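Local coordinates for flavodoxin (Aquifex aeolicus, PDB 2ARK), which binds FMN and probably serves as a low-potential electron donor to redox enzymes, at the interface of chains A and B. Residues are numbered along the deposited sequence; one frame, centred on the assembly and turned at random. Chains: chain A/B, Flavodoxin.

The interface of chains A and B. Residues chain A 67, 72, 75-76, 83, 110, 113-114, 117-118; chain B 63-69.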
ATOM      1  N   VAL A  67      -4.264   7.397   8.081  1.00 23.10           N
ATOM      2  CA  VAL A  67      -5.453   8.120   8.570  1.00 23.24           C
ATOM      3  C   VAL A  67      -5.497   8.109  10.090  1.00 23.79           C
ATOM      4  O   VAL A  67      -5.110   7.111  10.720  1.00 23.70           O
ATOM      5  CB  VAL A  67      -6.818   7.440   8.310  1.00 23.42           C
ATOM      6  CG1 VAL A  67      -7.816   8.380   7.598  1.00 24.85           C
ATOM      7  CG2 VAL A  67      -6.739   6.009   7.821  1.00 21.89           C
ATOM      8  N   LYS A  72     -10.957   7.285  10.767  1.00 24.71           N
ATOM      9  CA  LYS A  72     -11.261   5.873  10.668  1.00 24.16           C
ATOM     10  C   LYS A  72     -12.572   5.540  11.389  1.00 24.48           C
ATOM     11  O   LYS A  72     -13.406   4.787  10.857  1.00 24.61           O
ATOM     12  CB  LYS A  72     -10.075   5.049  11.229  1.00 23.82           C
ATOM     13  CG  LYS A  72     -10.177   3.562  11.002  1.00 24.63           C
ATOM     14  CD  LYS A  72      -9.913   3.149   9.527  1.00 25.09           C
ATOM     15  CE  LYS A  72     -10.712   1.898   9.119  1.00 21.57           C
ATOM     16  NZ  LYS A  72     -10.469   0.803  10.099  1.00 22.58           N
ATOM     17  N   PHE A  75     -15.697   6.665   9.389  1.00 28.15           N
ATOM     18  CA  PHE A  75     -15.981   5.734   8.327  1.00 28.86           C
ATOM     19  C   PHE A  75     -16.503   4.406   8.825  1.00 29.38           C
ATOM     20  O   PHE A  75     -17.453   3.892   8.274  1.00 30.16           O
ATOM     21  CB  PHE A  75     -14.771   5.589   7.386  1.00 29.23           C
ATOM     22  CG  PHE A  75     -14.690   6.696   6.386  1.00 28.08           C
ATOM     23  CD1 PHE A  75     -14.242   7.951   6.763  1.00 27.60           C
ATOM     24  CD2 PHE A  75     -15.129   6.507   5.089  1.00 28.51           C
ATOM     25  CE1 PHE A  75     -14.216   9.007   5.854  1.00 29.07           C
ATOM     26  CE2 PHE A  75     -15.110   7.550   4.166  1.00 28.63           C
ATOM     27  CZ  PHE A  75     -14.654   8.802   4.542  1.00 29.28           C
ATOM     28  N   ASP A  76     -15.903   3.864   9.878  1.00 30.62           N
ATOM     29  CA  ASP A  76     -16.273   2.541  10.357  1.00 31.84           C
ATOM     30  C   ASP A  76     -17.640   2.602  10.956  1.00 31.97           C
ATOM     31  O   ASP A  76     -18.440   1.724  10.692  1.00 32.03           O
ATOM     32  CB  ASP A  76     -15.304   1.987  11.428  1.00 32.68           C
ATOM     33  CG  ASP A  76     -13.957   1.553  10.857  1.00 35.28           C
ATOM     34  OD1 ASP A  76     -13.917   1.176   9.661  1.00 38.88           O
ATOM     35  OD2 ASP A  76     -12.945   1.576  11.621  1.00 35.92           O
ATOM     36  N   TRP A  83     -22.838   1.542   4.044  1.00 27.77           N
ATOM     37  CA  TRP A  83     -21.881   0.763   3.294  1.00 26.86           C
ATOM     38  C   TRP A  83     -22.673  -0.149   2.376  1.00 26.96           C
ATOM     39  O   TRP A  83     -23.586  -0.872   2.821  1.00 26.43           O
ATOM     40  CB  TRP A  83     -20.923  -0.038   4.200  1.00 26.16           C
ATOM     41  CG  TRP A  83     -19.849  -0.800   3.403  1.00 26.26           C
ATOM     42  CD1 TRP A  83     -18.599  -0.365   3.094  1.00 25.87           C
ATOM     43  CD2 TRP A  83     -19.973  -2.097   2.787  1.00 25.89           C
ATOM     44  NE1 TRP A  83     -17.931  -1.301   2.338  1.00 24.44           N
ATOM     45  CE2 TRP A  83     -18.747  -2.375   2.139  1.00 24.46           C
ATOM     46  CE3 TRP A  83     -21.000  -3.049   2.723  1.00 26.27           C
ATOM     47  CZ2 TRP A  83     -18.508  -3.566   1.450  1.00 24.87           C
ATOM     48  CZ3 TRP A  83     -20.763  -4.238   2.025  1.00 26.55           C
ATOM     49  CH2 TRP A  83     -19.520  -4.483   1.403  1.00 25.43           C
ATOM     50  N   SER A 110      -3.783   5.097   2.470  1.00 23.79           N
ATOM     51  CA  SER A 110      -4.704   4.462   3.444  1.00 23.45           C
ATOM     52  C   SER A 110      -6.097   5.112   3.473  1.00 23.66           C
ATOM     53  O   SER A 110      -7.104   4.423   3.684  1.00 24.21           O
ATOM     54  CB  SER A 110      -4.110   4.392   4.866  1.00 23.19           C
ATOM     55  OG  SER A 110      -4.195   5.645   5.536  1.00 19.99           O
ATOM     56  N   THR A 113      -7.710   3.698   0.322  1.00 27.06           N
ATOM     57  CA  THR A 113      -8.126   2.322   0.466  1.00 27.73           C
ATOM     58  C   THR A 113      -9.410   2.192   1.245  1.00 28.57           C
ATOM     59  O   THR A 113     -10.232   1.327   0.978  1.00 28.64           O
ATOM     60  CB  THR A 113      -6.963   1.348   0.900  1.00 27.86           C
ATOM     61  OG1 THR A 113      -7.318   0.593   2.074  1.00 27.81           O
ATOM     62  CG2 THR A 113      -5.715   2.080   1.116  1.00 26.10           C
HETATM   63  N   MSE A 114      -9.591   3.095   2.180  1.00 30.41           N
HETATM   64  CA  MSE A 114     -10.795   3.186   2.953  1.00 33.68           C
HETATM   65  C   MSE A 114     -11.957   3.637   2.049  1.00 31.95           C
HETATM   66  O   MSE A 114     -13.042   3.059   2.081  1.00 32.59           O
HETATM   67  CB  MSE A 114     -10.524   4.185   4.066  1.00 32.84           C
HETATM   68  CG  MSE A 114     -11.484   4.177   5.176  1.00 35.65           C
HETATM   69 SE   MSE A 114     -11.027   5.570   6.508  1.00 44.05          SE
HETATM   70  CE  MSE A 114     -10.980   7.309   5.359  1.00 31.95           C
ATOM     71  N   ASN A 117     -13.090   1.028  -0.377  1.00 31.05           N
ATOM     72  CA  ASN A 117     -13.840  -0.027   0.258  1.00 29.97           C
ATOM     73  C   ASN A 117     -15.336   0.253   0.177  1.00 29.08           C
ATOM     74  O   ASN A 117     -16.132  -0.673   0.122  1.00 29.19           O
ATOM     75  CB  ASN A 117     -13.384  -0.180   1.704  1.00 30.49           C
ATOM     76  CG  ASN A 117     -13.722  -1.516   2.274  1.00 29.43           C
ATOM     77  OD1 ASN A 117     -14.824  -1.718   2.782  1.00 28.41           O
ATOM     78  ND2 ASN A 117     -12.759  -2.442   2.230  1.00 27.24           N
ATOM     79  N   PHE A 118     -15.706   1.530   0.128  1.00 28.05           N
ATOM     80  CA  PHE A 118     -17.104   1.922  -0.001  1.00 27.57           C
ATOM     81  C   PHE A 118     -17.581   1.951  -1.452  1.00 27.42           C
ATOM     82  O   PHE A 118     -18.681   2.429  -1.726  1.00 28.48           O
ATOM     83  CB  PHE A 118     -17.338   3.294   0.638  1.00 27.52           C
ATOM     84  CG  PHE A 118     -17.547   3.251   2.130  1.00 27.80           C
ATOM     85  CD1 PHE A 118     -16.458   3.276   3.004  1.00 28.54           C
ATOM     86  CD2 PHE A 118     -18.837   3.205   2.657  1.00 29.67           C
ATOM     87  CE1 PHE A 118     -16.641   3.256   4.389  1.00 27.87           C
ATOM     88  CE2 PHE A 118     -19.050   3.174   4.042  1.00 30.81           C
ATOM     89  CZ  PHE A 118     -17.933   3.211   4.912  1.00 30.21           C
TER
ATOM     90  N   ASN B  63     -11.107  -3.637   8.822  1.00 25.38           N
ATOM     91  CA  ASN B  63     -12.198  -2.658   8.888  1.00 25.58           C
ATOM     92  C   ASN B  63     -12.024  -1.622   7.794  1.00 25.34           C
ATOM     93  O   ASN B  63     -11.114  -0.814   7.864  1.00 25.80           O
ATOM     94  CB  ASN B  63     -12.281  -1.989  10.276  1.00 25.71           C
ATOM     95  CG  ASN B  63     -12.845  -2.915  11.376  1.00 27.12           C
ATOM     96  OD1 ASN B  63     -12.660  -2.642  12.559  1.00 28.11           O
ATOM     97  ND2 ASN B  63     -13.542  -3.991  10.989  1.00 27.53           N
HETATM   98  N   MSE B  64     -12.885  -1.658   6.789  1.00 25.45           N
HETATM   99  CA  MSE B  64     -12.704  -0.859   5.577  1.00 26.26           C
HETATM  100  C   MSE B  64     -11.298  -1.003   4.978  1.00 25.56           C
HETATM  101  O   MSE B  64     -10.737  -0.019   4.514  1.00 25.13           O
HETATM  102  CB  MSE B  64     -13.034   0.635   5.813  1.00 28.04           C
HETATM  103  CG  MSE B  64     -14.387   0.927   6.475  1.00 30.62           C
HETATM  104 SE   MSE B  64     -15.889   0.042   5.505  1.00 47.19          SE
HETATM  105  CE  MSE B  64     -17.484   0.472   6.913  1.00 35.17           C
ATOM    106  N   GLY B  65     -10.749  -2.226   4.997  1.00 25.22           N
ATOM    107  CA  GLY B  65      -9.395  -2.553   4.494  1.00 24.64           C
ATOM    108  C   GLY B  65      -8.215  -2.133   5.370  1.00 25.27           C
ATOM    109  O   GLY B  65      -7.059  -2.224   4.941  1.00 25.40           O
ATOM    110  N   LEU B  66      -8.491  -1.661   6.588  1.00 24.75           N
ATOM    111  CA  LEU B  66      -7.468  -1.168   7.498  1.00 24.55           C
ATOM    112  C   LEU B  66      -7.608  -1.702   8.930  1.00 25.53           C
ATOM    113  O   LEU B  66      -8.661  -2.278   9.292  1.00 25.90           O
ATOM    114  CB  LEU B  66      -7.550   0.345   7.531  1.00 25.11           C
ATOM    115  CG  LEU B  66      -7.426   1.113   6.196  1.00 23.37           C
ATOM    116  CD1 LEU B  66      -7.662   2.562   6.459  1.00 22.73           C
ATOM    117  CD2 LEU B  66      -6.081   0.895   5.551  1.00 17.02           C
ATOM    118  N   VAL B  67      -6.541  -1.542   9.730  1.00 26.11           N
ATOM    119  CA  VAL B  67      -6.602  -1.671  11.197  1.00 25.85           C
ATOM    120  C   VAL B  67      -7.822  -0.970  11.743  1.00 25.96           C
ATOM    121  O   VAL B  67      -8.194   0.119  11.275  1.00 26.31           O
ATOM    122  CB  VAL B  67      -5.479  -0.874  11.954  1.00 26.92           C
ATOM    123  CG1 VAL B  67      -4.691  -1.759  12.937  1.00 25.61           C
ATOM    124  CG2 VAL B  67      -4.626  -0.006  11.057  1.00 25.91           C
ATOM    125  N   SER B  68      -8.404  -1.543  12.789  1.00 25.69           N
ATOM    126  CA  SER B  68      -9.562  -0.933  13.430  1.00 24.76           C
ATOM    127  C   SER B  68      -9.174   0.440  13.996  1.00 24.35           C
ATOM    128  O   SER B  68      -7.985   0.714  14.228  1.00 23.39           O
ATOM    129  CB  SER B  68     -10.071  -1.843  14.536  1.00 24.04           C
ATOM    130  OG  SER B  68      -9.107  -1.903  15.561  1.00 24.43           O
ATOM    131  N   TRP B  69     -10.169   1.303  14.205  1.00 23.47           N
ATOM    132  CA  TRP B  69      -9.896   2.570  14.859  1.00 23.17           C
ATOM    133  C   TRP B  69      -9.404   2.427  16.326  1.00 24.08           C
ATOM    134  O   TRP B  69      -8.581   3.232  16.770  1.00 23.97           O
ATOM    135  CB  TRP B  69     -11.058   3.552  14.728  1.00 20.89           C
ATOM    136  CG  TRP B  69     -12.302   3.255  15.505  1.00 20.89           C
ATOM    137  CD1 TRP B  69     -13.449   2.680  15.027  1.00 20.57           C
ATOM    138  CD2 TRP B  69     -12.575   3.589  16.879  1.00 19.48           C
ATOM    139  NE1 TRP B  69     -14.402   2.615  16.013  1.00 17.68           N
ATOM    140  CE2 TRP B  69     -13.898   3.164  17.159  1.00 19.45           C
ATOM    141  CE3 TRP B  69     -11.828   4.194  17.901  1.00 19.40           C
ATOM    142  CZ2 TRP B  69     -14.498   3.328  18.424  1.00 19.03           C
ATOM    143  CZ3 TRP B  69     -12.421   4.349  19.160  1.00 19.42           C
ATOM    144  CH2 TRP B  69     -13.745   3.917  19.406  1.00 19.62           C
TER
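The loop B:Asn63 to B:Ser68, with the first residue of helix 69-78 of chain B, lies across helices 69-78 and 104-117 of chain A and the loop that follows the second. The wider two-fold interface repeats this contact with the chains exchanged; the pair may or may not persist in solution. A:Lys72 leaves its helix with CG anti to the backbone N (chi1 -172°) and bends at each later torsion, bringing its ammonium NZ between two backbone carbonyls of the loop. A:Lys72 NZ donates to the carbonyl O of B:Asn63 at 2.8 Å and to that of B:Val67 at 2.7 Å, in both cases from above the carbonyl plane. Within chain A, a salt bridge of 3.0 Å from A:Lys72 NZ to the syn lone pair of A:Asp76 OD2 holds the ammonium in place and would help balance its charge. An alanine here would remove the ammonium that ties the two carbonyls together and would probably loosen the loop on the helix. B:Met64, a selenomethionine bent at chi2 (-53°), runs antiparallel to the side chains of A:Asp76 and A:Trp83; its SE and CE lie against A:Trp83, A:Asn117 and A:Phe118. B:Met64 CE is 3.4 Å from A:Phe118 CZ, on the ring face that A:Trp83 CD1 also meets and displaced beyond the rim. The indole NE1 of A:Trp83 donates to A:Asn117 O and OD1 through bent bonds, from above both carbonyl planes, which probably steadies amide and indole beside the selenium. Both B:Leu66 methyls reach A:Ser110, with CD1 3.4 Å from its backbone O. B:Leu66 CD2 also lies 3.7 Å from A:Thr113 OG1, while the leucine crosses A:Val67 at about a right angle, B:Leu66 CD1 lying 3.8 Å from A:Val67 CG2.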